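Long-range contacts in sterol regulatory element-binding protein cleavage-activating protein (Schizosaccharomyces pombe, PDB 4YHC), which serves as the escort protein required for processing of the transcription factor precursor sre1 at low sterol and oxygen, and is represented here by its WD40 domain: residues A[149-154]-A[167-172]; A[122-127]-A[139-144]; A[312-317]-A[334-339]; A[271-276]-A[283-288]; A[18-23]-A[423-428]. The protein carries 9 engineered substitutions. All coordinates share one frame; numbering follows the deposited sequence.

Contact 1: A[149-154]-A[167-172]; sequences IQVFSL and EKFQLS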
# COMPACT_ATOMS: atom_id res chain seq x y z
N ILE A 149 -2.04 12.31 18.01
CA ILE A 149 -2.75 11.14 17.55
C ILE A 149 -4.05 11.04 18.32
O ILE A 149 -4.04 10.88 19.56
CB ILE A 149 -1.97 9.86 17.84
CG1 ILE A 149 -0.65 9.89 17.12
CG2 ILE A 149 -2.75 8.64 17.42
CD1 ILE A 149 0.27 8.80 17.57
N GLN A 150 -5.16 11.01 17.57
CA GLN A 150 -6.50 10.84 18.11
C GLN A 150 -7.09 9.50 17.72
O GLN A 150 -6.99 9.04 16.55
CB GLN A 150 -7.44 11.94 17.62
CG GLN A 150 -6.88 13.34 17.83
CD GLN A 150 -7.77 14.42 17.31
OE1 GLN A 150 -8.98 14.35 17.45
NE2 GLN A 150 -7.18 15.45 16.72
N VAL A 151 -7.73 8.86 18.68
CA VAL A 151 -8.42 7.61 18.37
C VAL A 151 -9.87 7.60 18.77
O VAL A 151 -10.23 7.94 19.89
CB VAL A 151 -7.67 6.33 18.80
CG1 VAL A 151 -6.35 6.64 19.49
CG2 VAL A 151 -8.54 5.33 19.49
N PHE A 152 -10.69 7.31 17.75
CA PHE A 152 -12.12 7.39 17.83
C PHE A 152 -12.66 6.00 17.84
O PHE A 152 -12.18 5.13 17.15
CB PHE A 152 -12.68 8.10 16.65
CG PHE A 152 -12.35 9.57 16.59
CD1 PHE A 152 -11.25 10.01 15.92
CD2 PHE A 152 -13.23 10.52 17.11
CE1 PHE A 152 -10.96 11.36 15.83
CE2 PHE A 152 -12.97 11.86 16.98
CZ PHE A 152 -11.83 12.30 16.34
N SER A 153 -13.66 5.78 18.67
CA SER A 153 -14.39 4.51 18.63
C SER A 153 -15.60 4.75 17.76
O SER A 153 -16.36 5.71 17.95
CB SER A 153 -14.84 4.05 20.03
OG SER A 153 -15.59 2.87 19.88
N LEU A 154 -15.73 3.88 16.77
CA LEU A 154 -16.76 4.00 15.76
C LEU A 154 -17.56 2.73 15.79
O LEU A 154 -17.00 1.65 15.58
CB LEU A 154 -16.10 4.20 14.38
CG LEU A 154 -16.98 4.22 13.16
CD1 LEU A 154 -18.06 5.31 13.22
CD2 LEU A 154 -16.09 4.39 11.93
N GLU A 167 -9.24 8.37 22.87
CA GLU A 167 -7.86 8.53 23.33
C GLU A 167 -7.28 9.64 22.56
O GLU A 167 -7.74 9.95 21.45
CB GLU A 167 -7.05 7.31 23.04
CG GLU A 167 -7.41 6.09 23.83
CD GLU A 167 -6.85 6.11 25.24
OE1 GLU A 167 -6.38 7.17 25.72
OE2 GLU A 167 -6.91 5.06 25.86
N LYS A 168 -6.26 10.26 23.13
CA LYS A 168 -5.52 11.29 22.46
C LYS A 168 -4.10 11.25 22.93
O LYS A 168 -3.88 11.21 24.11
CB LYS A 168 -6.10 12.62 22.81
CG LYS A 168 -5.50 13.76 22.02
CD LYS A 168 -6.48 14.90 21.98
CE LYS A 168 -6.04 15.98 21.01
NZ LYS A 168 -7.08 17.05 21.02
N PHE A 169 -3.14 11.27 22.03
CA PHE A 169 -1.75 11.22 22.46
C PHE A 169 -1.01 12.34 21.80
O PHE A 169 -1.43 12.88 20.78
CB PHE A 169 -1.09 9.92 22.07
CG PHE A 169 -1.89 8.67 22.38
CD1 PHE A 169 -2.38 8.43 23.65
CD2 PHE A 169 -2.09 7.70 21.40
CE1 PHE A 169 -3.11 7.27 23.91
CE2 PHE A 169 -2.81 6.54 21.67
CZ PHE A 169 -3.31 6.33 22.93
N GLN A 170 0.13 12.68 22.37
CA GLN A 170 0.94 13.72 21.85
C GLN A 170 2.37 13.22 21.87
O GLN A 170 2.87 12.75 22.88
CB GLN A 170 0.80 14.98 22.70
CG GLN A 170 1.75 16.10 22.26
CD GLN A 170 1.47 16.53 20.82
OE1 GLN A 170 0.31 16.61 20.41
NE2 GLN A 170 2.53 16.80 20.06
N LEU A 171 3.03 13.32 20.73
CA LEU A 171 4.41 12.96 20.62
C LEU A 171 5.26 14.23 20.80
O LEU A 171 4.83 15.32 20.48
CB LEU A 171 4.68 12.34 19.24
CG LEU A 171 4.60 10.81 19.16
CD1 LEU A 171 3.36 10.21 19.80
CD2 LEU A 171 4.70 10.39 17.70
N SER A 172 6.49 14.02 21.22
CA SER A 172 7.43 15.09 21.52
C SER A 172 8.08 15.67 20.28
O SER A 172 8.85 16.62 20.40
CB SER A 172 8.56 14.52 22.38
OG SER A 172 8.00 13.76 23.44
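Ile-149 and Phe-169 face each other in the outer hairpin of a WD40 propeller blade, where strand 148-156 runs antiparallel to the edge strand 161-170, with 170° between the short axes. Their side chains cross obliquely: Ile-149 CG2, anti to its backbone N, comes 4.1 Å from Phe-169 CD2. The next ring carbon, Phe-169 CE2, has Val-151 CG1 at 4.2 Å, so adjacent carbons of one ring each have an aliphatic mate. Tyr-201, from a strand of the following sheet, stacks with the same phenyl ring. Val-151 and Glu-167 lie side by side and point the same way, CG1 to CB 3.7 Å; a bend at chi2 (-79°) then swings Glu-167 CD away from the valine. Ile-149 CD1 also meets Leu-171 CD1 at 4.1 Å, and both residues touch Ser-191. Gln-150 and Lys-168 occupy the other face of the hairpin, where the extended lysine chain brings CE to 4.2 Å from Gln-150 CG. In the backbone, Ile-149 O accepts the bond of Phe-169 N at 2.7 Å and is also approached by Lys-168 CA at 3.3 Å.

Contact 2: A[122-127]-A[139-144]; sequences NVFWMP and ELVVVE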
# COMPACT_ATOMS: atom_id res chain seq x y z
N ASN A 122 -2.92 11.66 8.50
CA ASN A 122 -3.01 10.29 8.04
C ASN A 122 -4.11 9.62 8.83
O ASN A 122 -4.14 9.82 10.04
CB ASN A 122 -1.69 9.62 8.27
CG ASN A 122 -1.54 8.36 7.47
OD1 ASN A 122 -2.32 8.09 6.54
ND2 ASN A 122 -0.54 7.55 7.84
N VAL A 123 -5.03 8.88 8.17
CA VAL A 123 -6.14 8.21 8.84
C VAL A 123 -6.18 6.73 8.60
O VAL A 123 -5.96 6.33 7.50
CB VAL A 123 -7.47 8.79 8.34
CG1 VAL A 123 -8.61 8.05 9.02
CG2 VAL A 123 -7.56 10.27 8.66
N PHE A 124 -6.47 5.91 9.61
CA PHE A 124 -6.43 4.45 9.48
C PHE A 124 -7.61 3.92 10.22
O PHE A 124 -7.88 4.39 11.29
CB PHE A 124 -5.28 3.79 10.31
CG PHE A 124 -4.01 4.47 10.21
CD1 PHE A 124 -3.33 4.46 9.06
CD2 PHE A 124 -3.47 5.09 11.32
CE1 PHE A 124 -2.12 5.08 8.96
CE2 PHE A 124 -2.28 5.74 11.24
CZ PHE A 124 -1.60 5.74 10.04
N TRP A 125 -8.26 2.92 9.66
CA TRP A 125 -9.27 2.11 10.35
C TRP A 125 -8.64 0.86 10.97
O TRP A 125 -7.86 0.15 10.30
CB TRP A 125 -10.27 1.61 9.34
CG TRP A 125 -11.18 2.65 8.71
CD1 TRP A 125 -10.81 3.65 7.90
CD2 TRP A 125 -12.58 2.69 8.79
NE1 TRP A 125 -11.90 4.31 7.44
CE2 TRP A 125 -13.01 3.73 7.98
CE3 TRP A 125 -13.53 1.91 9.43
CZ2 TRP A 125 -14.38 4.08 7.82
CZ3 TRP A 125 -14.90 2.20 9.24
CH2 TRP A 125 -15.30 3.29 8.48
N MET A 126 -9.00 0.55 12.20
CA MET A 126 -8.54 -0.70 12.76
C MET A 126 -9.73 -1.46 13.38
O MET A 126 -10.58 -0.86 13.99
CB MET A 126 -7.46 -0.46 13.79
CG MET A 126 -6.28 0.40 13.22
SD MET A 126 -5.00 0.62 14.43
CE MET A 126 -4.06 -0.80 14.04
N PRO A 127 -9.75 -2.77 13.24
CA PRO A 127 -10.88 -3.54 13.76
C PRO A 127 -10.92 -3.43 15.26
O PRO A 127 -9.88 -3.47 15.86
CB PRO A 127 -10.59 -4.99 13.32
CG PRO A 127 -9.11 -5.04 12.99
CD PRO A 127 -8.68 -3.61 12.66
N GLU A 139 -11.75 1.09 15.51
CA GLU A 139 -11.02 2.28 15.90
C GLU A 139 -10.54 3.07 14.70
O GLU A 139 -9.93 2.51 13.79
CB GLU A 139 -9.90 1.88 16.82
CG GLU A 139 -10.47 1.32 18.12
CD GLU A 139 -9.41 0.83 19.06
OE1 GLU A 139 -8.67 -0.11 18.65
OE2 GLU A 139 -9.32 1.41 20.18
N LEU A 140 -10.86 4.36 14.67
CA LEU A 140 -10.50 5.23 13.60
C LEU A 140 -9.41 6.12 14.13
O LEU A 140 -9.66 6.93 15.07
CB LEU A 140 -11.67 6.11 13.15
CG LEU A 140 -12.06 6.34 11.71
CD1 LEU A 140 -12.95 7.58 11.58
CD2 LEU A 140 -10.90 6.39 10.74
N VAL A 141 -8.22 6.01 13.56
CA VAL A 141 -7.07 6.73 14.08
C VAL A 141 -6.71 7.87 13.16
O VAL A 141 -6.57 7.72 11.93
CB VAL A 141 -5.88 5.78 14.24
CG1 VAL A 141 -4.65 6.50 14.78
CG2 VAL A 141 -6.25 4.60 15.15
N VAL A 142 -6.52 9.03 13.75
CA VAL A 142 -6.17 10.22 13.03
C VAL A 142 -4.85 10.71 13.52
O VAL A 142 -4.70 11.05 14.70
CB VAL A 142 -7.24 11.31 13.26
CG1 VAL A 142 -6.90 12.57 12.47
CG2 VAL A 142 -8.58 10.80 12.78
N VAL A 143 -3.88 10.75 12.62
CA VAL A 143 -2.54 11.13 12.96
C VAL A 143 -2.21 12.45 12.30
O VAL A 143 -2.36 12.62 11.07
CB VAL A 143 -1.48 10.06 12.53
CG1 VAL A 143 -0.08 10.49 12.95
CG2 VAL A 143 -1.81 8.70 13.15
N GLU A 144 -1.69 13.38 13.11
CA GLU A 144 -1.31 14.70 12.62
C GLU A 144 0.17 14.86 12.56
O GLU A 144 0.91 14.38 13.40
CB GLU A 144 -1.88 15.78 13.51
CG GLU A 144 -3.38 15.95 13.40
CD GLU A 144 -3.88 17.02 14.35
OE1 GLU A 144 -3.47 18.21 14.15
OE2 GLU A 144 -4.65 16.67 15.29
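Glu-139 pairs with Met-126 through two backbone hydrogen bonds; Glu-139 N to Met-126 O measures 2.7 Å. Strands 121-127 and 136-144 are the first two of a four-stranded WD40 blade, antiparallel at 161°. Leu-140 puts CD2 over one face of the Trp-125 indole, 4.1 Å from the centroid of the five-membered ring and 15° off its normal. The same methyl comes unusually close to Val-123 CG1, a modelled 3.3 Å that is doubtful. On that same five-membered ring, Trp-125 NE1 hydrogen-bonds Ser-90 OG, helping fix the indole's turn. Val-141 returns to the Phe-124 side: its CB lies at the edge of that ring, near its plane, 3.8 Å from CD2, and its CG2 is met by Met-126 SD at 4.2 Å. Val-142 is on the Val-123 side again, CG2 to CG2 4.3 Å. Val-143 holds CG2 beside its own backbone N, from where it reaches Phe-124 CE2 at 3.6 Å; its partner Asn-122 sends ND2 to Ser-178 OG. Both faces are largely apolar, Trp-125 and Val-123 packing on strand 88-92 and Phe-124 on strands 175-182 and 187-193, consistent with a blade held mainly by apolar packing and, at Ser-90 and Ser-178, by hydrogen bonds.

Contact 3: A[312-317]-A[334-339]; sequences YIILNK and LASLTF. Engineered in segment 334-339: Ser-336 (natural residue Cys).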
# COMPACT_ATOMS: atom_id res chain seq x y z
N TYR A 312 11.93 -21.43 1.27
CA TYR A 312 11.20 -20.35 1.92
C TYR A 312 12.02 -19.74 2.99
O TYR A 312 13.03 -20.28 3.38
CB TYR A 312 9.90 -20.90 2.55
CG TYR A 312 10.10 -21.92 3.61
CD1 TYR A 312 10.24 -21.57 4.93
CD2 TYR A 312 10.12 -23.29 3.29
CE1 TYR A 312 10.42 -22.51 5.93
CE2 TYR A 312 10.27 -24.26 4.28
CZ TYR A 312 10.43 -23.87 5.57
OH TYR A 312 10.60 -24.82 6.52
N ILE A 313 11.52 -18.66 3.53
CA ILE A 313 12.19 -17.90 4.54
C ILE A 313 11.25 -17.80 5.65
O ILE A 313 10.04 -17.48 5.42
CB ILE A 313 12.39 -16.49 3.93
CG1 ILE A 313 13.27 -16.59 2.69
CG2 ILE A 313 12.90 -15.46 4.89
CD1 ILE A 313 13.08 -15.40 1.74
N ILE A 314 11.75 -17.96 6.88
CA ILE A 314 10.98 -17.71 8.04
C ILE A 314 11.22 -16.27 8.45
O ILE A 314 12.30 -15.97 8.93
CB ILE A 314 11.40 -18.65 9.20
CG1 ILE A 314 11.04 -20.09 8.88
CG2 ILE A 314 10.79 -18.21 10.52
CD1 ILE A 314 11.80 -21.09 9.75
N LEU A 315 10.18 -15.40 8.26
CA LEU A 315 10.24 -14.00 8.61
C LEU A 315 10.01 -13.73 10.05
O LEU A 315 10.50 -12.76 10.55
CB LEU A 315 9.14 -13.18 7.91
CG LEU A 315 9.29 -12.57 6.54
CD1 LEU A 315 8.13 -11.55 6.35
CD2 LEU A 315 10.68 -11.98 6.35
N ASN A 316 9.19 -14.50 10.73
CA ASN A 316 8.98 -14.22 12.12
C ASN A 316 8.38 -15.48 12.79
O ASN A 316 8.00 -16.42 12.09
CB ASN A 316 8.07 -13.00 12.32
CG ASN A 316 8.14 -12.45 13.72
OD1 ASN A 316 8.99 -12.86 14.53
ND2 ASN A 316 7.24 -11.50 14.03
N LYS A 317 8.40 -15.52 14.11
CA LYS A 317 7.87 -16.69 14.82
C LYS A 317 7.06 -16.17 15.96
O LYS A 317 7.44 -15.18 16.56
CB LYS A 317 8.99 -17.63 15.34
CG LYS A 317 9.85 -18.23 14.27
CD LYS A 317 10.54 -19.52 14.64
CE LYS A 317 11.81 -19.29 15.42
NZ LYS A 317 12.26 -20.54 16.14
N LEU A 334 10.58 -28.70 0.84
CA LEU A 334 11.29 -27.41 0.65
C LEU A 334 12.38 -27.08 1.67
O LEU A 334 12.29 -27.41 2.85
CB LEU A 334 10.30 -26.23 0.66
CG LEU A 334 9.31 -26.06 -0.47
CD1 LEU A 334 8.76 -24.64 -0.43
CD2 LEU A 334 9.95 -26.37 -1.80
N ALA A 335 13.37 -26.33 1.19
CA ALA A 335 14.49 -25.88 2.02
C ALA A 335 14.18 -24.57 2.75
O ALA A 335 13.79 -23.63 2.14
CB ALA A 335 15.69 -25.70 1.13
N SER A 336 14.33 -24.56 4.05
CA SER A 336 14.32 -23.36 4.87
C SER A 336 15.63 -22.56 4.75
O SER A 336 16.68 -23.09 5.03
CB SER A 336 14.18 -23.82 6.29
OG SER A 336 13.85 -22.75 7.09
N LEU A 337 15.58 -21.31 4.33
CA LEU A 337 16.82 -20.51 4.16
C LEU A 337 17.10 -19.59 5.32
O LEU A 337 16.17 -19.04 5.90
CB LEU A 337 16.69 -19.63 2.98
CG LEU A 337 16.49 -20.30 1.65
CD1 LEU A 337 16.17 -19.24 0.59
CD2 LEU A 337 17.71 -21.12 1.25
N THR A 338 18.38 -19.41 5.64
CA THR A 338 18.79 -18.35 6.56
C THR A 338 18.79 -17.02 5.84
O THR A 338 18.85 -16.96 4.61
CB THR A 338 20.22 -18.57 7.10
OG1 THR A 338 21.13 -18.50 6.00
CG2 THR A 338 20.31 -19.93 7.78
N PHE A 339 18.77 -15.96 6.64
CA PHE A 339 18.77 -14.62 6.10
C PHE A 339 20.04 -14.40 5.32
O PHE A 339 19.98 -13.90 4.19
CB PHE A 339 18.57 -13.55 7.19
CG PHE A 339 17.17 -13.56 7.78
CD1 PHE A 339 16.06 -13.45 6.98
CD2 PHE A 339 16.98 -13.68 9.14
CE1 PHE A 339 14.78 -13.51 7.50
CE2 PHE A 339 15.71 -13.71 9.67
CZ PHE A 339 14.61 -13.65 8.84
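The Tyr-312 ring takes Ser-336 over one face, with CA of the serine 4.1 Å from the ring centroid and 14° off the normal, a CH-pi contact. Ser-336 is an engineered residue (naturally cysteine), and its OG lies 3.6 Å from Tyr-312 CE1. Leu-334 CB comes to the ring edge, near its plane, 3.9 Å from Tyr-312 CD2. With Tyr-312 CG held between backbone N and carbonyl carbon (chi1 62°), the ring lies beside residues 334-336. Beyond it, Phe-339 CZ approaches Ile-314 O at 3.3 Å, and Phe-339 CE1 rests 3.8 Å from Ile-313 CG2. Leu-337 N donates to Tyr-312 O at 2.9 Å, attaching the short strand 335-337 in parallel to strand 311-317 of a propeller sheet. Farther out, His-256 stacks with the Phe-339 ring, while Arg-276 and Arg-283 touch Tyr-312. A classic beta bulge places Leu-315 and Asn-316 both opposite Phe-282. With the parallel pairing so brief, aromatic and aliphatic packing probably carries much of the attachment.

Contact 4: A[271-276]-A[283-288]; sequences GVSNSR and RVSSIS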
# COMPACT_ATOMS: atom_id res chain seq x y z
N GLY A 271 7.11 -5.84 -0.19
CA GLY A 271 6.07 -6.90 -0.40
C GLY A 271 6.71 -8.26 -0.13
O GLY A 271 7.93 -8.41 -0.34
N VAL A 272 5.93 -9.21 0.35
CA VAL A 272 6.37 -10.59 0.53
C VAL A 272 5.39 -11.58 -0.17
O VAL A 272 4.17 -11.31 -0.34
CB VAL A 272 6.56 -10.95 2.02
CG1 VAL A 272 7.60 -10.06 2.71
CG2 VAL A 272 5.24 -10.82 2.76
N SER A 273 5.94 -12.71 -0.63
CA SER A 273 5.20 -13.64 -1.43
C SER A 273 4.83 -14.93 -0.73
O SER A 273 5.53 -15.40 0.15
CB SER A 273 5.90 -13.91 -2.75
OG SER A 273 7.01 -14.79 -2.57
N ASN A 274 3.66 -15.47 -1.09
CA ASN A 274 3.25 -16.80 -0.62
C ASN A 274 3.27 -16.92 0.88
O ASN A 274 3.82 -17.87 1.37
CB ASN A 274 4.13 -17.87 -1.26
CG ASN A 274 3.88 -17.99 -2.74
OD1 ASN A 274 2.77 -17.66 -3.21
ND2 ASN A 274 4.88 -18.39 -3.49
N SER A 275 2.71 -15.93 1.57
CA SER A 275 2.74 -15.86 3.01
C SER A 275 1.94 -17.13 3.54
O SER A 275 0.92 -17.49 2.97
CB SER A 275 2.05 -14.60 3.45
OG SER A 275 2.96 -13.53 3.26
N ARG A 276 2.50 -17.88 4.47
CA ARG A 276 1.71 -18.94 5.15
C ARG A 276 2.26 -19.05 6.56
O ARG A 276 3.41 -18.60 6.83
CB ARG A 276 1.73 -20.26 4.38
CG ARG A 276 3.10 -20.96 4.30
CD ARG A 276 3.97 -20.41 3.20
NE ARG A 276 5.02 -21.34 2.79
CZ ARG A 276 5.92 -21.06 1.86
NH1 ARG A 276 5.89 -19.86 1.26
NH2 ARG A 276 6.83 -21.98 1.52
N ARG A 283 5.95 -17.78 7.27
CA ARG A 283 6.84 -18.15 6.18
C ARG A 283 6.47 -17.44 4.89
O ARG A 283 5.28 -17.18 4.67
CB ARG A 283 6.85 -19.63 5.92
CG ARG A 283 7.22 -20.52 7.11
CD ARG A 283 7.04 -21.97 6.68
NE ARG A 283 7.39 -22.91 7.75
CZ ARG A 283 7.11 -24.23 7.71
NH1 ARG A 283 6.56 -24.78 6.63
NH2 ARG A 283 7.48 -25.01 8.71
N VAL A 284 7.49 -17.03 4.13
CA VAL A 284 7.35 -16.44 2.80
C VAL A 284 8.30 -17.04 1.83
O VAL A 284 9.35 -17.57 2.22
CB VAL A 284 7.56 -14.88 2.85
CG1 VAL A 284 6.61 -14.28 3.85
CG2 VAL A 284 9.02 -14.52 3.16
N SER A 285 7.96 -17.01 0.55
CA SER A 285 8.85 -17.54 -0.45
C SER A 285 9.90 -16.49 -0.89
O SER A 285 10.92 -16.88 -1.45
CB SER A 285 8.10 -17.95 -1.72
OG SER A 285 7.19 -19.00 -1.47
N SER A 286 9.63 -15.21 -0.65
CA SER A 286 10.51 -14.07 -1.14
C SER A 286 10.17 -12.78 -0.47
O SER A 286 9.06 -12.67 0.10
CB SER A 286 10.50 -13.86 -2.64
OG SER A 286 9.24 -13.43 -3.16
N ILE A 287 11.12 -11.84 -0.47
CA ILE A 287 10.88 -10.50 0.07
C ILE A 287 11.35 -9.54 -0.99
O ILE A 287 12.46 -9.75 -1.55
CB ILE A 287 11.70 -10.26 1.34
CG1 ILE A 287 11.57 -11.41 2.31
CG2 ILE A 287 11.33 -8.92 1.99
CD1 ILE A 287 12.47 -11.28 3.53
N SER A 288 10.62 -8.46 -1.20
CA SER A 288 10.97 -7.42 -2.20
C SER A 288 10.85 -6.09 -1.53
O SER A 288 9.85 -5.81 -0.78
CB SER A 288 10.03 -7.40 -3.36
OG SER A 288 10.01 -8.58 -4.11
O HOH W 1 8.31 -21.37 -1.16
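Strand segments 271-273 and 286-288 run antiparallel at 162°, with Gly-271 and Ser-288 a hydrogen-bonded pair as, past an irregular part, are Arg-276 and Arg-283. In that part Asn-274 takes a left-handed backbone conformation and Ser-273 O accepts Ser-285 N at 2.9 Å. Ser-285 OG is gripped from several directions: Asn-274 ND2 donates to it at 3.1 Å, with the oxygen in the asparagine amide plane, and Arg-276 NH1 at 3.1 Å, with the oxygen near the guanidinium plane. A water 2.6 Å from Ser-285 OG links it to Arg-276 NH2. A bend at chi2 (-83°) folds Arg-276 CD back, and NH1 also reaches its own segment at Asn-274 O, 2.9 Å away. The hairpin of strands 269-278 and 281-292 belongs to a mixed propeller sheet, which strand 311-317 joins on the far side of strand 281-292. Asp-331 forms salt bridges with both Arg-276 and Arg-283, and Asp-329 with Arg-283; the two guanidinium planes stand 78° apart. An alanine in place of Arg-276 would probably leave Asp-331 with Arg-283 alone and take one donor each from Ser-285 OG and Asn-274 O, letting that hydroxyl turn more freely. Ser-273 OG and Ser-286 OG share a hydrogen bond of 2.7 Å. On the opposite face, Val-272 lies side by side with Ile-287, Val-272 CG1 to Ile-287 CG2 4.0 Å; Val-272 CB also meets Val-284 CG1 at 3.8 Å.

Contact 5: A[18-23]-A[423-428]; sequences EKFRIE and RSKSLK. Engineered in segment 423-428: Ser-424 (natural residue Cys).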
# COMPACT_ATOMS: atom_id res chain seq x y z
N GLU A 18 -0.26 -12.94 -24.01
CA GLU A 18 -1.65 -12.75 -23.85
C GLU A 18 -2.06 -12.40 -22.40
O GLU A 18 -2.97 -11.63 -22.17
CB GLU A 18 -2.38 -14.02 -24.32
CG GLU A 18 -3.87 -13.78 -24.40
CD GLU A 18 -4.65 -14.98 -24.91
OE1 GLU A 18 -5.77 -15.13 -24.40
OE2 GLU A 18 -4.13 -15.73 -25.78
N LYS A 19 -1.42 -13.04 -21.43
CA LYS A 19 -1.68 -12.82 -20.01
C LYS A 19 -1.22 -11.45 -19.49
O LYS A 19 -1.63 -11.02 -18.42
CB LYS A 19 -0.98 -13.90 -19.22
CG LYS A 19 -1.66 -15.22 -19.51
CD LYS A 19 -1.25 -16.37 -18.67
CE LYS A 19 0.24 -16.50 -18.56
NZ LYS A 19 0.53 -17.34 -17.37
N PHE A 20 -0.32 -10.80 -20.21
CA PHE A 20 0.09 -9.42 -19.88
C PHE A 20 -0.92 -8.40 -20.40
O PHE A 20 -1.13 -8.21 -21.62
CB PHE A 20 1.52 -9.16 -20.46
CG PHE A 20 2.08 -7.79 -20.15
CD1 PHE A 20 1.71 -7.10 -19.04
CD2 PHE A 20 3.01 -7.20 -21.00
CE1 PHE A 20 2.27 -5.86 -18.77
CE2 PHE A 20 3.52 -5.97 -20.76
CZ PHE A 20 3.16 -5.28 -19.62
N ARG A 21 -1.60 -7.72 -19.49
CA ARG A 21 -2.81 -6.95 -19.89
C ARG A 21 -2.76 -5.53 -19.39
O ARG A 21 -2.31 -5.26 -18.25
CB ARG A 21 -4.09 -7.57 -19.29
CG ARG A 21 -4.47 -8.96 -19.79
CD ARG A 21 -4.99 -8.96 -21.23
NE ARG A 21 -6.23 -8.19 -21.38
CZ ARG A 21 -7.45 -8.62 -21.10
NH1 ARG A 21 -7.65 -9.82 -20.60
NH2 ARG A 21 -8.48 -7.79 -21.25
N ILE A 22 -3.32 -4.64 -20.19
CA ILE A 22 -3.61 -3.27 -19.72
C ILE A 22 -4.98 -2.91 -20.13
O ILE A 22 -5.35 -3.19 -21.26
CB ILE A 22 -2.63 -2.23 -20.27
CG1 ILE A 22 -3.11 -0.83 -19.99
CG2 ILE A 22 -2.36 -2.45 -21.74
CD1 ILE A 22 -2.06 0.27 -20.09
N GLU A 23 -5.76 -2.34 -19.23
CA GLU A 23 -7.05 -1.81 -19.61
C GLU A 23 -7.36 -0.55 -18.79
O GLU A 23 -7.05 -0.51 -17.60
CB GLU A 23 -8.20 -2.83 -19.31
CG GLU A 23 -8.14 -4.18 -20.02
CD GLU A 23 -8.43 -4.11 -21.51
OE1 GLU A 23 -8.08 -5.07 -22.21
OE2 GLU A 23 -8.96 -3.09 -21.99
N ARG A 423 9.00 -8.04 -20.11
CA ARG A 423 8.13 -8.03 -21.31
C ARG A 423 7.64 -6.62 -21.53
O ARG A 423 7.33 -5.93 -20.56
CB ARG A 423 6.89 -8.86 -21.05
CG ARG A 423 6.95 -10.27 -21.53
CD ARG A 423 5.58 -10.95 -21.41
NE ARG A 423 5.63 -11.97 -20.38
CZ ARG A 423 6.20 -13.15 -20.55
NH1 ARG A 423 6.77 -13.46 -21.72
NH2 ARG A 423 6.20 -14.04 -19.57
N SER A 424 7.48 -6.20 -22.77
CA SER A 424 6.98 -4.88 -23.03
C SER A 424 6.02 -4.90 -24.18
O SER A 424 6.08 -5.79 -24.99
CB SER A 424 8.10 -3.88 -23.31
OG SER A 424 8.75 -4.28 -24.49
N LYS A 425 5.07 -3.98 -24.16
CA LYS A 425 4.10 -3.81 -25.21
C LYS A 425 4.10 -2.33 -25.54
O LYS A 425 4.18 -1.44 -24.65
CB LYS A 425 2.68 -4.28 -24.80
CG LYS A 425 2.55 -5.78 -24.54
CD LYS A 425 1.12 -6.26 -24.46
CE LYS A 425 1.09 -7.81 -24.41
NZ LYS A 425 -0.30 -8.31 -24.36
N SER A 426 4.07 -2.06 -26.83
CA SER A 426 3.94 -0.71 -27.37
C SER A 426 2.43 -0.38 -27.51
O SER A 426 1.64 -1.20 -28.02
CB SER A 426 4.70 -0.70 -28.72
OG SER A 426 4.74 0.59 -29.27
N LEU A 427 2.02 0.78 -27.03
CA LEU A 427 0.60 1.13 -26.98
C LEU A 427 0.49 2.46 -27.64
O LEU A 427 0.97 3.48 -27.11
CB LEU A 427 0.12 1.23 -25.54
CG LEU A 427 -1.38 1.47 -25.37
CD1 LEU A 427 -1.77 1.41 -23.88
CD2 LEU A 427 -1.81 2.79 -25.88
N LYS A 428 -0.13 2.49 -28.82
CA LYS A 428 -0.33 3.76 -29.53
C LYS A 428 -1.73 4.28 -29.31
O LYS A 428 -2.68 3.56 -29.58
CB LYS A 428 -0.08 3.59 -31.03
CG LYS A 428 -0.32 4.87 -31.78
CD LYS A 428 -0.38 4.67 -33.30
CE LYS A 428 0.98 4.71 -34.00
NZ LYS A 428 0.88 5.31 -35.39
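Phe-20 overlaps the aliphatic part of Lys-425, the two side chains sliding past each other in opposite directions. Phe-20 CD2 lies 3.8 Å from Lys-425 CG and 4.0 Å from Lys-425 CE. Phe-20 points its CB toward the other segment and holds CG anti to the backbone N (chi1 -178°); the ring's CE2 comes 3.8 Å from Arg-423 O. CA of Ser-424, an engineered residue (naturally cysteine), stands at the ring edge, near its plane. The extended lysine ends at the Phe-20 carbonyl: NZ donates to O at 2.9 Å, in the carbonyl plane. The same ammonium forms a salt bridge with Asp-12 and a hydrogen bond to Glu-17 O. Strand 20-24 is the edge strand of a sheet completed by the C-terminal strands 441-445, 448-453 and 456-462, the ring closure familiar from beta-propellers, and strand 421-432 lies in a different sheet. An alanine at Lys-425 would probably leave Asp-12 without its charged mate and open a gap beside the Phe-20 ring. No backbone bonds join the two segments, whose short strand axes pass 8.9 Å apart at 35°. Farther on, Ile-22 and Leu-427 cross at about a right angle, CD1 to CD1 4.0 Å.

Contacts 1 and 2 share one four-stranded blade: their centres are 9 Å apart, and Gln-150 O and Val-142 N probably bond across the middle strands. Contacts 3 and 4 are likewise neighbours, centres 10 Å apart, joined by a probable bond from Ile-313 N to Val-284 O and by Leu-315 packing on Ile-287. The two groups stand apart on the propeller, contact 2 lying about 16 Å from contact 3 and about 17 Å from contact 4 between nearest atoms. Contact 5 encloses all the others in sequence and lies across the chain's centre from contact 1, their centres 46 Å apart. Contacts 1 to 4 fall wholly within the region that, by similarity, interacts with sre1.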